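PDB 6LL8: inorganic pyrophosphatase from Shewanella sp. AS-11, which probably catalyses the hydrolysis of inorganic diphosphate to two phosphates, with manganese as its usual metal cofactor. Local coordinates for residues S3-G8 with E59-Y64; T46-E51 with M181-V186; A36-E41 with F55-Y60; R275-P280 with P300-A305; E262-S267 with D283-L288. All blocks are in the same frame, centred on the assembly; numbering follows the deposited sequence.

Interactions 1 and 3 have centres about 8 Å apart and touch, sharing strand 59-60 at the edge of the parallel sheet; both mix buried and exposed residues, but interaction 3 is built on backbone bonds and an arginine, whereas interaction 1 is ring and methylene packing. Interaction 2 crosses them along the chain, using helix 44-53 to meet helix 176-187 through mainly apolar contacts, an aspartate giving just its CB. Interactions 4 and 5, in the DHHA2 region on the far side of the chain's centre from interactions 1 and 3, also touch. Interaction 5 is an antiparallel strand pair with buried apolar groups on one face, and interaction 4 a surface helix contact dominated by alanines.

Interaction 1 of 5, residues S3-G8 with E59-Y64; sequences SMYVVG and EYKTSY
Tyr5 reaches from strand 4-7 into segment 59-64. At its root, CB meets Tyr64 CE2 at 3.6 Å, close to the plane of that ring. Beyond CB the two rings form an offset edge-to-face pair, with the edge of Tyr64 turned toward the face of Tyr5 and the planes 83° apart. Farther out, Lys61 crosses Tyr5 at about a right angle, laying its methylenes over one ring face: CD is 3.6 Å from Tyr5 CE1, and CE makes a CH-pi contact. At the rim, Glu59 OE1 lies in the ring plane beside CE1. The tip, OH, is 2.8 Å from a water that also takes a weak bond from Lys61 NZ. Lys61 NZ is held by Ser63 O at 2.8 Å; at 5.1 Å from the centroid of the Tyr5 ring its cation-pi attraction is weak at most. An alanine at Tyr5 would probably leave the Lys61 methylenes without their platform and the Tyr64 ring without its edge-to-face partner, though CB remains. Tyr64 OH donates to Lys61 O and meets Val7 CG2 tip to tip. Strand 4-7 lies between strands 34-38 and 68-72; Tyr64 packs on both, while Val6 turns the other way, to helix 14-29.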
# COMPACT_ATOMS: atom_id res chain seq x y z
N SER A 3 22.92 11.73 2.97
CA SER A 3 22.08 10.54 3.33
C SER A 3 21.25 10.13 2.13
O SER A 3 20.82 11.02 1.41
CB SER A 3 21.14 10.85 4.48
OG SER A 3 21.82 11.00 5.72
N MET A 4 21.03 8.84 1.98
CA MET A 4 19.96 8.36 1.09
C MET A 4 18.62 8.70 1.71
O MET A 4 18.50 8.83 2.94
CB MET A 4 20.08 6.85 0.87
CG MET A 4 19.66 5.99 2.06
SD MET A 4 19.89 4.24 1.82
CE MET A 4 21.62 4.10 2.29
N TYR A 5 17.61 8.79 0.87
CA TYR A 5 16.22 8.91 1.32
C TYR A 5 15.53 7.59 1.11
O TYR A 5 15.60 7.00 0.02
CB TYR A 5 15.51 10.03 0.58
CG TYR A 5 15.98 11.39 1.00
CD1 TYR A 5 15.41 12.02 2.08
CD2 TYR A 5 16.97 12.04 0.32
CE1 TYR A 5 15.84 13.26 2.50
CE2 TYR A 5 17.41 13.29 0.72
CZ TYR A 5 16.84 13.90 1.81
OH TYR A 5 17.25 15.14 2.20
N VAL A 6 14.82 7.15 2.13
CA VAL A 6 14.04 5.90 2.11
C VAL A 6 12.58 6.28 1.99
O VAL A 6 12.09 6.99 2.88
CB VAL A 6 14.32 5.06 3.36
CG1 VAL A 6 13.62 3.72 3.21
CG2 VAL A 6 15.81 4.88 3.60
N VAL A 7 11.91 5.90 0.91
CA VAL A 7 10.57 6.47 0.65
C VAL A 7 9.71 5.45 -0.08
O VAL A 7 10.12 4.80 -1.05
CB VAL A 7 10.68 7.80 -0.07
CG1 VAL A 7 11.33 7.67 -1.40
CG2 VAL A 7 9.33 8.47 -0.21
N GLY A 8 8.48 5.36 0.40
CA GLY A 8 7.47 4.49 -0.18
C GLY A 8 6.62 5.17 -1.22
O GLY A 8 6.97 6.20 -1.77
N GLU A 59 9.91 12.96 7.21
CA GLU A 59 10.00 14.20 6.42
C GLU A 59 9.14 14.10 5.17
O GLU A 59 9.29 13.17 4.37
CB GLU A 59 11.47 14.38 6.03
CG GLU A 59 11.70 15.63 5.19
CD GLU A 59 13.14 15.84 4.76
OE1 GLU A 59 14.04 15.31 5.41
OE2 GLU A 59 13.31 16.61 3.80
N TYR A 60 8.33 15.11 4.94
CA TYR A 60 7.56 15.24 3.70
C TYR A 60 8.47 15.84 2.64
O TYR A 60 8.98 16.95 2.82
CB TYR A 60 6.35 16.15 3.87
CG TYR A 60 5.63 16.48 2.59
CD1 TYR A 60 4.84 15.54 1.96
CD2 TYR A 60 5.68 17.75 2.04
CE1 TYR A 60 4.15 15.84 0.80
CE2 TYR A 60 4.99 18.07 0.89
CZ TYR A 60 4.22 17.10 0.26
OH TYR A 60 3.52 17.40 -0.87
N LYS A 61 8.70 15.12 1.57
CA LYS A 61 9.66 15.51 0.54
C LYS A 61 9.19 14.97 -0.78
O LYS A 61 8.86 13.78 -0.86
CB LYS A 61 11.06 15.00 0.88
CG LYS A 61 12.12 15.35 -0.14
CD LYS A 61 13.50 15.01 0.32
CE LYS A 61 14.58 15.28 -0.71
NZ LYS A 61 14.61 16.70 -1.13
N THR A 62 9.11 15.82 -1.80
CA THR A 62 8.56 15.41 -3.10
C THR A 62 9.60 15.45 -4.22
O THR A 62 9.34 14.79 -5.26
CB THR A 62 7.30 16.20 -3.44
OG1 THR A 62 7.59 17.58 -3.40
CG2 THR A 62 6.19 15.87 -2.48
N SER A 63 10.69 16.17 -4.09
CA SER A 63 11.71 16.22 -5.15
C SER A 63 12.98 15.54 -4.67
O SER A 63 13.49 15.81 -3.57
CB SER A 63 11.97 17.58 -5.64
OG SER A 63 13.21 17.61 -6.33
N TYR A 64 13.45 14.65 -5.51
CA TYR A 64 14.60 13.79 -5.18
C TYR A 64 15.67 13.83 -6.26
O TYR A 64 16.64 13.07 -6.17
CB TYR A 64 14.16 12.34 -4.96
CG TYR A 64 13.28 12.20 -3.76
CD1 TYR A 64 11.95 12.52 -3.84
CD2 TYR A 64 13.78 11.78 -2.53
CE1 TYR A 64 11.12 12.42 -2.75
CE2 TYR A 64 12.95 11.67 -1.43
CZ TYR A 64 11.61 11.97 -1.54
OH TYR A 64 10.79 11.87 -0.45
O HOH W 1 17.73 17.03 0.22

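Interaction 2 of 5, residues T46-E51 with M181-V186; sequences TAFILE and MDMFKV
Phe48 offers one ring face to Val186 and has Asp182 CB obliquely beside its CZ and CE2. Val186 CG2 sits over that face, 4.1 Å from the ring centroid and 22° off the normal, a CH-pi contact displaced toward the rim. Asp182 supplies its CB, 4.0 Å from Phe48 CZ, and the carboxylate plane stands 83° to the ring. With CG anti to the backbone N (chi1 174°), the phenyl group starts out toward helix 176-187. Deeper in, Ile49 and Met183 cross obliquely, and in the Met183 conformer described here SD lies 3.5 Å from Ile49 CD1. An alanine at Phe48 would probably open a gap between the helices and leave the Val186 methyl without a ring to cover. The segment axes pass 10.1 Å apart, a spacing that long or bulky side chains can fill. All the touching groups are hydrocarbon or thioether, Asp182 contributing only its CB methylene, so the junction between the DHH and DHHA2 regions here rests on dispersion and burial, without the strict directionality of polar bonds.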
# COMPACT_ATOMS: atom_id res chain seq x y z
N THR A 46 -2.35 5.14 9.78
CA THR A 46 -0.91 5.30 10.01
C THR A 46 -0.67 6.26 11.16
O THR A 46 0.23 6.05 11.97
CB THR A 46 -0.17 5.76 8.75
OG1 THR A 46 -0.50 4.87 7.67
CG2 THR A 46 1.32 5.77 8.97
N ALA A 47 -1.46 7.33 11.25
CA ALA A 47 -1.31 8.27 12.38
C ALA A 47 -1.51 7.51 13.69
O ALA A 47 -0.81 7.77 14.67
CB ALA A 47 -2.27 9.42 12.21
N PHE A 48 -2.51 6.63 13.73
CA PHE A 48 -2.80 5.81 14.92
C PHE A 48 -1.60 4.98 15.29
O PHE A 48 -1.21 4.90 16.47
CB PHE A 48 -4.05 4.97 14.64
CG PHE A 48 -4.41 3.98 15.70
CD1 PHE A 48 -5.23 4.35 16.73
CD2 PHE A 48 -3.93 2.67 15.68
CE1 PHE A 48 -5.57 3.46 17.74
CE2 PHE A 48 -4.29 1.76 16.68
CZ PHE A 48 -5.12 2.17 17.69
N ILE A 49 -1.00 4.32 14.31
CA ILE A 49 0.17 3.43 14.58
C ILE A 49 1.34 4.27 15.13
O ILE A 49 1.98 3.89 16.12
CB ILE A 49 0.57 2.70 13.30
CG1 ILE A 49 -0.51 1.69 12.86
CG2 ILE A 49 1.92 2.02 13.47
CD1 ILE A 49 -0.31 1.20 11.44
N LEU A 50 1.65 5.38 14.45
CA LEU A 50 2.81 6.18 14.87
C LEU A 50 2.57 6.76 16.27
O LEU A 50 3.50 6.81 17.06
CB LEU A 50 3.15 7.27 13.87
CG LEU A 50 3.61 6.81 12.49
CD1 LEU A 50 4.27 7.96 11.75
CD2 LEU A 50 4.54 5.60 12.51
N GLU A 51 1.35 7.19 16.57
CA GLU A 51 1.08 7.76 17.89
C GLU A 51 1.25 6.67 18.94
O GLU A 51 1.83 6.91 20.03
CB GLU A 51 -0.30 8.40 17.93
CG GLU A 51 -0.58 9.10 19.27
CD GLU A 51 -0.90 8.28 20.50
OE1 GLU A 51 -1.33 7.13 20.39
OE2 GLU A 51 -0.72 8.86 21.62
N MET A 181 -7.24 -5.56 14.68
CA MET A 181 -8.64 -5.15 14.59
C MET A 181 -8.77 -3.66 14.88
O MET A 181 -9.56 -2.99 14.23
CB MET A 181 -9.50 -6.01 15.50
CG MET A 181 -10.98 -5.77 15.26
SD MET A 181 -11.54 -6.11 13.56
CE MET A 181 -11.23 -7.86 13.47
N ASP A 182 -8.02 -3.14 15.84
CA ASP A 182 -8.05 -1.70 16.15
C ASP A 182 -7.79 -0.91 14.87
O ASP A 182 -8.44 0.11 14.60
CB ASP A 182 -7.02 -1.31 17.19
CG ASP A 182 -7.36 -1.70 18.60
OD1 ASP A 182 -8.47 -2.16 18.82
OD2 ASP A 182 -6.43 -1.63 19.42
N MET A 183 -6.77 -1.29 14.13
CA MET A 183 -6.40 -0.56 12.89
C MET A 183 -7.56 -0.55 11.91
O MET A 183 -7.80 0.50 11.26
CB MET A 183 -5.17 -1.18 12.27
CG MET A 183 -3.89 -0.81 13.06
SD MET A 183 -2.41 -1.43 12.26
CE MET A 183 -2.63 -3.18 12.52
N PHE A 184 -8.24 -1.67 11.75
CA PHE A 184 -9.40 -1.72 10.83
C PHE A 184 -10.61 -0.98 11.38
O PHE A 184 -11.38 -0.45 10.58
CB PHE A 184 -9.66 -3.14 10.36
CG PHE A 184 -8.61 -3.60 9.38
CD1 PHE A 184 -8.69 -3.23 8.05
CD2 PHE A 184 -7.50 -4.31 9.81
CE1 PHE A 184 -7.67 -3.57 7.17
CE2 PHE A 184 -6.50 -4.65 8.92
CZ PHE A 184 -6.57 -4.27 7.61
N LYS A 185 -10.76 -0.89 12.68
CA LYS A 185 -11.80 0.00 13.25
C LYS A 185 -11.47 1.46 12.94
O LYS A 185 -12.36 2.22 12.60
CB LYS A 185 -11.93 -0.23 14.76
CG LYS A 185 -12.53 -1.58 15.13
CD LYS A 185 -12.66 -1.72 16.63
CE LYS A 185 -13.20 -3.01 17.11
NZ LYS A 185 -13.69 -2.79 18.50
N VAL A 186 -10.21 1.85 13.01
CA VAL A 186 -9.81 3.21 12.60
C VAL A 186 -10.12 3.41 11.12
O VAL A 186 -10.71 4.45 10.75
CB VAL A 186 -8.35 3.49 12.92
CG1 VAL A 186 -7.89 4.81 12.31
CG2 VAL A 186 -8.13 3.52 14.43

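Interaction 3 of 5, residues A36-E41 with F55-Y60; sequences AARLGE and FEAPEY
Arg38 grips the segment 55-60 at two successive carbonyls. Its backbone N donates to Glu59 O at 2.9 Å, and NE donates to Pro58 O at 2.8 Å. That second bond is bent (145° at the hydrogen), with the oxygen tilted from the guanidinium plane. Tyr60 CB lies over the centre of one guanidinium face, 3.9 Å from Arg38 CZ. The torsion chi1 of 62° sets CG between the backbone N and the carbonyl carbon, from where the extended chain carries NE to its carbonyl. The Tyr60 ring has Gly40 N at its edge, in plane, and a water joins its OH to Leu39 O. Ala36 is small enough for its CB to rest 4.0 Å from Pro58 CB.

Around this shell, Arg38 NH1 bonds to Gly40 O at 2.9 Å. Arg38 NH1 also forms a salt bridge with Glu41 OE1 at 3.1 Å, approaching that oxygen from above the carboxylate plane. NH2 reaches Ala57 O through a water. Another water links Ala36 O to Glu59 N. The parallel bridges Ala37–Glu59 and Arg38–Tyr60 close a beta-alpha-beta crossover through helix 44-53; strand 59-60 is the outermost strand on that side of the parallel sheet in the DHH domain.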
# COMPACT_ATOMS: atom_id res chain seq x y z
N ALA A 36 14.37 8.74 6.51
CA ALA A 36 13.02 8.31 6.12
C ALA A 36 12.23 9.49 5.57
O ALA A 36 12.28 10.60 6.14
CB ALA A 36 12.29 7.71 7.27
N ALA A 37 11.49 9.29 4.51
CA ALA A 37 10.68 10.35 3.93
C ALA A 37 9.32 9.81 3.51
O ALA A 37 9.09 8.59 3.48
CB ALA A 37 11.40 11.02 2.79
N ARG A 38 8.45 10.72 3.14
CA ARG A 38 7.10 10.41 2.66
C ARG A 38 6.71 11.36 1.53
O ARG A 38 7.10 12.53 1.54
CB ARG A 38 6.06 10.45 3.77
CG ARG A 38 5.89 11.81 4.43
CD ARG A 38 5.01 11.72 5.66
NE ARG A 38 5.07 12.95 6.43
CZ ARG A 38 4.25 13.98 6.35
NH1 ARG A 38 3.22 13.98 5.54
NH2 ARG A 38 4.47 15.02 7.14
N LEU A 39 5.88 10.86 0.63
CA LEU A 39 5.38 11.61 -0.54
C LEU A 39 4.00 12.19 -0.33
O LEU A 39 3.47 12.78 -1.26
CB LEU A 39 5.36 10.70 -1.74
CG LEU A 39 6.71 10.34 -2.32
CD1 LEU A 39 6.64 9.21 -3.35
CD2 LEU A 39 7.35 11.56 -2.96
N GLY A 40 3.40 12.00 0.83
CA GLY A 40 2.05 12.50 1.10
C GLY A 40 1.78 12.51 2.57
O GLY A 40 2.63 12.13 3.38
N GLU A 41 0.58 12.94 2.90
CA GLU A 41 0.06 12.93 4.27
C GLU A 41 -0.21 11.50 4.72
O GLU A 41 -0.30 10.57 3.92
CB GLU A 41 -1.21 13.77 4.37
CG GLU A 41 -0.98 15.22 3.97
CD GLU A 41 -0.03 16.19 4.71
OE1 GLU A 41 0.76 15.84 5.65
OE2 GLU A 41 -0.07 17.37 4.32
N PHE A 55 6.23 7.79 17.42
CA PHE A 55 6.98 8.33 16.28
C PHE A 55 6.34 9.58 15.71
O PHE A 55 5.11 9.68 15.61
CB PHE A 55 7.04 7.30 15.15
CG PHE A 55 7.91 6.12 15.44
CD1 PHE A 55 9.25 6.15 15.15
CD2 PHE A 55 7.40 5.01 16.08
CE1 PHE A 55 10.06 5.07 15.47
CE2 PHE A 55 8.20 3.91 16.39
CZ PHE A 55 9.53 3.96 16.08
N GLU A 56 7.19 10.48 15.26
CA GLU A 56 6.78 11.57 14.36
C GLU A 56 6.70 11.05 12.92
O GLU A 56 7.37 10.08 12.56
CB GLU A 56 7.78 12.72 14.44
CG GLU A 56 7.92 13.33 15.82
CD GLU A 56 6.68 14.05 16.36
OE1 GLU A 56 5.88 14.54 15.54
OE2 GLU A 56 6.54 14.13 17.61
N ALA A 57 5.89 11.68 12.10
CA ALA A 57 5.82 11.36 10.67
C ALA A 57 7.17 11.66 10.06
O ALA A 57 7.78 12.70 10.36
CB ALA A 57 4.74 12.17 10.01
N PRO A 58 7.61 10.86 9.09
CA PRO A 58 8.83 11.15 8.37
C PRO A 58 8.75 12.48 7.61
O PRO A 58 7.70 12.98 7.35
CB PRO A 58 8.96 9.98 7.40
CG PRO A 58 8.09 8.89 7.87
CD PRO A 58 7.04 9.55 8.73
N GLU A 59 9.91 12.96 7.21
CA GLU A 59 10.00 14.20 6.42
C GLU A 59 9.14 14.10 5.17
O GLU A 59 9.29 13.17 4.37
CB GLU A 59 11.47 14.38 6.03
CG GLU A 59 11.70 15.63 5.19
CD GLU A 59 13.14 15.84 4.76
OE1 GLU A 59 14.04 15.31 5.41
OE2 GLU A 59 13.31 16.61 3.80
N TYR A 60 8.33 15.11 4.94
CA TYR A 60 7.56 15.24 3.70
C TYR A 60 8.47 15.84 2.64
O TYR A 60 8.98 16.95 2.82
CB TYR A 60 6.35 16.15 3.87
CG TYR A 60 5.63 16.48 2.59
CD1 TYR A 60 4.84 15.54 1.96
CD2 TYR A 60 5.68 17.75 2.04
CE1 TYR A 60 4.15 15.84 0.80
CE2 TYR A 60 4.99 18.07 0.89
CZ TYR A 60 4.22 17.10 0.26
OH TYR A 60 3.52 17.40 -0.87
O HOH W 2 12.38 11.84 8.51
O HOH W 3 6.64 15.20 9.11
O HOH W 4 2.07 15.45 -1.87

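Interaction 4 of 5, residues R275-P280 with P300-A305; sequences RAYGKP and PALQDA
The Tyr277 ring has Ala276 CB over the centre of one face, 3.8 Å above its plane, while Ala301 and Leu302 approach obliquely from helix 294-307. Ala301 CB is 3.8 Å from Tyr277 CE1, and Leu302 CG, in the conformer described, 3.9 Å from Tyr277 CZ. The ring thus adds aromatic carbon to the alanine packing, and its hydroxyl is satisfied by a hydrogen bond with Val298 O. The guanidinium of Arg275, in the conformer given, has Ala305 O at its edge and in its plane, but NH1 stays 3.7 Å from that oxygen. Its stronger partners are Asp271, in a salt bridge with NE, and Ser269.

Between these flat groups the helices meet through alanines. Ala276 CB is 4.5 Å from Ala301 CB and equally far from Ala305 CB, one turn further on. Ala276 O also comes within 3.3 Å of Ala301 CB, a closeness that the small side chain of alanine permits. Gly278, with phi at 70°, then turns the chain out of the helix. Helix 272-277 links strands 260-267 and 285-289, and Lys279 just beyond it packs on the latter; helix 294-307 packs against it, its Leu302 resting on Met208 of strand 203-208.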
# COMPACT_ATOMS: atom_id res chain seq x y z
N ARG A 275 -14.12 -9.13 -18.89
CA ARG A 275 -12.89 -9.64 -19.54
C ARG A 275 -11.85 -10.00 -18.48
O ARG A 275 -11.20 -11.08 -18.60
CB ARG A 275 -12.32 -8.63 -20.55
CG ARG A 275 -13.12 -8.51 -21.84
CD ARG A 275 -12.39 -7.67 -22.87
NE ARG A 275 -12.28 -6.31 -22.37
CZ ARG A 275 -11.16 -5.69 -21.98
NH1 ARG A 275 -9.98 -6.27 -22.04
NH2 ARG A 275 -11.23 -4.46 -21.53
N ALA A 276 -11.64 -9.15 -17.48
CA ALA A 276 -10.56 -9.38 -16.51
C ALA A 276 -10.91 -10.52 -15.55
O ALA A 276 -10.01 -11.30 -15.24
CB ALA A 276 -10.24 -8.12 -15.76
N TYR A 277 -12.14 -10.59 -15.04
CA TYR A 277 -12.52 -11.44 -13.88
C TYR A 277 -13.61 -12.44 -14.24
O TYR A 277 -13.96 -13.25 -13.37
CB TYR A 277 -12.98 -10.57 -12.70
CG TYR A 277 -12.00 -9.48 -12.35
CD1 TYR A 277 -10.70 -9.77 -11.98
CD2 TYR A 277 -12.38 -8.15 -12.39
CE1 TYR A 277 -9.81 -8.76 -11.65
CE2 TYR A 277 -11.50 -7.13 -12.08
CZ TYR A 277 -10.20 -7.44 -11.71
OH TYR A 277 -9.36 -6.40 -11.43
N GLY A 278 -14.22 -12.31 -15.42
CA GLY A 278 -15.40 -13.12 -15.74
C GLY A 278 -16.60 -12.71 -14.93
O GLY A 278 -17.56 -13.50 -14.82
N LYS A 279 -16.63 -11.47 -14.45
CA LYS A 279 -17.73 -10.95 -13.62
C LYS A 279 -18.14 -9.58 -14.11
O LYS A 279 -17.47 -8.59 -13.81
CB LYS A 279 -17.27 -10.95 -12.18
CG LYS A 279 -17.00 -12.35 -11.68
CD LYS A 279 -16.85 -12.46 -10.21
CE LYS A 279 -16.58 -13.88 -9.80
NZ LYS A 279 -16.63 -14.06 -8.33
N PRO A 280 -19.22 -9.49 -14.90
CA PRO A 280 -19.59 -8.23 -15.52
C PRO A 280 -20.09 -7.23 -14.48
O PRO A 280 -20.75 -7.59 -13.51
CB PRO A 280 -20.74 -8.56 -16.46
CG PRO A 280 -21.29 -9.85 -15.94
CD PRO A 280 -20.10 -10.58 -15.34
N PRO A 300 -3.29 -8.29 -11.30
CA PRO A 300 -2.74 -9.19 -12.31
C PRO A 300 -3.69 -9.43 -13.49
O PRO A 300 -3.28 -9.34 -14.65
CB PRO A 300 -2.42 -10.47 -11.53
CG PRO A 300 -2.15 -9.98 -10.15
CD PRO A 300 -3.16 -8.86 -9.94
N ALA A 301 -4.93 -9.74 -13.19
CA ALA A 301 -5.89 -10.07 -14.27
C ALA A 301 -6.16 -8.83 -15.11
O ALA A 301 -6.40 -8.96 -16.30
CB ALA A 301 -7.17 -10.64 -13.71
N LEU A 302 -6.20 -7.66 -14.49
CA LEU A 302 -6.42 -6.41 -15.27
C LEU A 302 -5.23 -6.17 -16.18
O LEU A 302 -5.41 -5.85 -17.36
CB LEU A 302 -6.56 -5.18 -14.39
CG LEU A 302 -7.89 -4.97 -13.70
CD1 LEU A 302 -7.74 -3.84 -12.71
CD2 LEU A 302 -9.00 -4.65 -14.69
N GLN A 303 -4.02 -6.28 -15.63
CA GLN A 303 -2.81 -5.97 -16.42
C GLN A 303 -2.75 -6.95 -17.59
O GLN A 303 -2.47 -6.55 -18.73
CB GLN A 303 -1.56 -5.97 -15.53
CG GLN A 303 -0.34 -5.57 -16.33
CD GLN A 303 0.71 -4.99 -15.44
OE1 GLN A 303 0.39 -4.09 -14.65
NE2 GLN A 303 1.92 -5.53 -15.60
N ASP A 304 -3.03 -8.21 -17.34
CA ASP A 304 -2.96 -9.22 -18.41
C ASP A 304 -4.02 -8.89 -19.47
O ASP A 304 -3.70 -9.06 -20.68
CB ASP A 304 -3.10 -10.62 -17.84
CG ASP A 304 -1.91 -11.13 -17.05
OD1 ASP A 304 -0.79 -10.53 -17.16
OD2 ASP A 304 -2.14 -12.09 -16.31
N ALA A 305 -5.20 -8.39 -19.08
CA ALA A 305 -6.30 -8.07 -20.02
C ALA A 305 -5.91 -6.89 -20.92
O ALA A 305 -6.34 -6.87 -22.08
CB ALA A 305 -7.61 -7.74 -19.35

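Interaction 5 of 5, residues E262-S267 with D283-L288; sequences EMLVVS and DGRVWL
Met263 and Val286 form the hydrogen-bonded pair of this antiparallel ladder. Met263 N donates to Val286 O at 2.8 Å, almost straight at 170°, and Val286 N returns a bond to Met263 O at 3.0 Å. A third backbone bond, Val265 N to Gly284 O at 2.8 Å, extends the pairing to the loop residue before strand 285-289, where glycine readily takes the positive phi of 78°. The flanking non-hydrogen-bonded pairs, Glu262 with Trp287 and Leu264 with Arg285, add CA-H...O contacts such as Arg285 CA to Met263 O.

Apolar contacts line the Met263 face. Met263 CB meets Val286 CG1 at 3.9 Å, and the thioether chain, bent at its last torsion, brings CE to Leu288 CD1 at the same distance. On the other face Leu264 and Arg285 lie side by side, CD2 to CG 3.8 Å, so the arginine's methylenes serve as hydrocarbon. Trp287 turns its edge to Glu262, whose CB lies in the indole plane.

The charged ends pair mostly outside the two strands. Glu262 OE2 and Arg285 NH1 share a water across 4.7 Å, while Glu262 OE1 forms a salt bridge with Lys230 and Arg285 NE one with Glu234.

Strand 285-289 is the outermost of the mixed sheet, and strand 260-267 separates it from strand 248-255. Helix 230-243 covers the Leu264 face; helix 272-277, through Thr273 and Tyr277, covers Met263.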
# COMPACT_ATOMS: atom_id res chain seq x y z
N GLU A 262 -16.87 -4.90 -3.13
CA GLU A 262 -17.68 -4.35 -4.22
C GLU A 262 -16.78 -3.41 -5.00
O GLU A 262 -16.22 -2.48 -4.39
CB GLU A 262 -18.90 -3.63 -3.66
CG GLU A 262 -19.78 -3.13 -4.78
CD GLU A 262 -21.09 -2.53 -4.38
OE1 GLU A 262 -21.06 -1.69 -3.50
OE2 GLU A 262 -22.09 -2.87 -4.99
N MET A 263 -16.68 -3.59 -6.29
CA MET A 263 -15.89 -2.69 -7.13
C MET A 263 -16.80 -1.74 -7.87
O MET A 263 -17.72 -2.18 -8.55
CB MET A 263 -15.04 -3.47 -8.12
CG MET A 263 -14.11 -2.60 -8.95
SD MET A 263 -13.24 -3.49 -10.25
CE MET A 263 -11.87 -4.15 -9.30
N LEU A 264 -16.55 -0.46 -7.72
CA LEU A 264 -17.19 0.62 -8.50
C LEU A 264 -16.29 0.88 -9.70
O LEU A 264 -15.06 1.04 -9.50
CB LEU A 264 -17.37 1.87 -7.65
CG LEU A 264 -18.04 1.69 -6.29
CD1 LEU A 264 -18.17 3.03 -5.58
CD2 LEU A 264 -19.37 1.00 -6.40
N VAL A 265 -16.85 0.99 -10.91
CA VAL A 265 -16.06 1.03 -12.14
C VAL A 265 -16.54 2.17 -13.02
O VAL A 265 -17.74 2.20 -13.38
CB VAL A 265 -16.19 -0.30 -12.90
CG1 VAL A 265 -15.40 -0.27 -14.21
CG2 VAL A 265 -15.78 -1.49 -12.04
N VAL A 266 -15.62 2.99 -13.48
CA VAL A 266 -15.83 3.87 -14.65
C VAL A 266 -14.70 3.62 -15.62
O VAL A 266 -13.55 3.62 -15.21
CB VAL A 266 -15.95 5.35 -14.25
CG1 VAL A 266 -17.21 5.56 -13.44
CG2 VAL A 266 -14.75 5.85 -13.47
N SER A 267 -15.01 3.27 -16.85
CA SER A 267 -13.97 2.80 -17.78
C SER A 267 -14.33 3.14 -19.21
O SER A 267 -15.49 3.02 -19.60
CB SER A 267 -13.82 1.31 -17.64
OG SER A 267 -12.77 0.81 -18.45
N ASP A 283 -24.51 -1.61 -14.09
CA ASP A 283 -24.55 -0.16 -13.80
C ASP A 283 -23.34 0.22 -12.94
O ASP A 283 -23.49 0.92 -11.93
CB ASP A 283 -25.87 0.24 -13.17
CG ASP A 283 -27.03 0.08 -14.12
OD1 ASP A 283 -26.81 -0.15 -15.34
OD2 ASP A 283 -28.13 0.19 -13.62
N GLY A 284 -22.18 -0.23 -13.37
CA GLY A 284 -20.91 0.24 -12.81
C GLY A 284 -20.53 -0.38 -11.48
O GLY A 284 -19.56 0.11 -10.89
N ARG A 285 -21.17 -1.45 -11.06
CA ARG A 285 -20.81 -2.12 -9.80
C ARG A 285 -20.68 -3.60 -10.04
O ARG A 285 -21.47 -4.20 -10.83
CB ARG A 285 -21.87 -1.88 -8.73
CG ARG A 285 -22.20 -0.41 -8.52
CD ARG A 285 -23.11 -0.29 -7.33
NE ARG A 285 -23.54 1.08 -7.15
CZ ARG A 285 -24.52 1.47 -6.36
NH1 ARG A 285 -25.20 0.59 -5.65
NH2 ARG A 285 -24.85 2.75 -6.29
N VAL A 286 -19.77 -4.23 -9.32
CA VAL A 286 -19.67 -5.71 -9.35
C VAL A 286 -19.23 -6.18 -7.97
O VAL A 286 -18.29 -5.61 -7.38
CB VAL A 286 -18.75 -6.21 -10.48
CG1 VAL A 286 -17.32 -5.72 -10.37
CG2 VAL A 286 -18.79 -7.74 -10.58
N TRP A 287 -19.82 -7.24 -7.47
CA TRP A 287 -19.40 -7.90 -6.22
C TRP A 287 -18.39 -8.97 -6.55
O TRP A 287 -18.64 -9.85 -7.40
CB TRP A 287 -20.59 -8.51 -5.48
CG TRP A 287 -20.17 -9.24 -4.25
CD1 TRP A 287 -20.14 -10.60 -4.10
CD2 TRP A 287 -19.57 -8.70 -3.07
NE1 TRP A 287 -19.62 -10.92 -2.88
CE2 TRP A 287 -19.29 -9.78 -2.20
CE3 TRP A 287 -19.33 -7.40 -2.60
CZ2 TRP A 287 -18.72 -9.61 -0.95
CZ3 TRP A 287 -18.77 -7.24 -1.35
CH2 TRP A 287 -18.46 -8.33 -0.53
N LEU A 288 -17.24 -8.87 -5.90
CA LEU A 288 -16.09 -9.77 -6.09
C LEU A 288 -15.89 -10.54 -4.80
O LEU A 288 -15.13 -10.14 -3.91
CB LEU A 288 -14.85 -8.99 -6.50
CG LEU A 288 -15.01 -8.14 -7.77
CD1 LEU A 288 -13.75 -7.31 -7.98
CD2 LEU A 288 -15.31 -8.99 -8.99
O HOH W 5 -24.55 -2.08 -4.66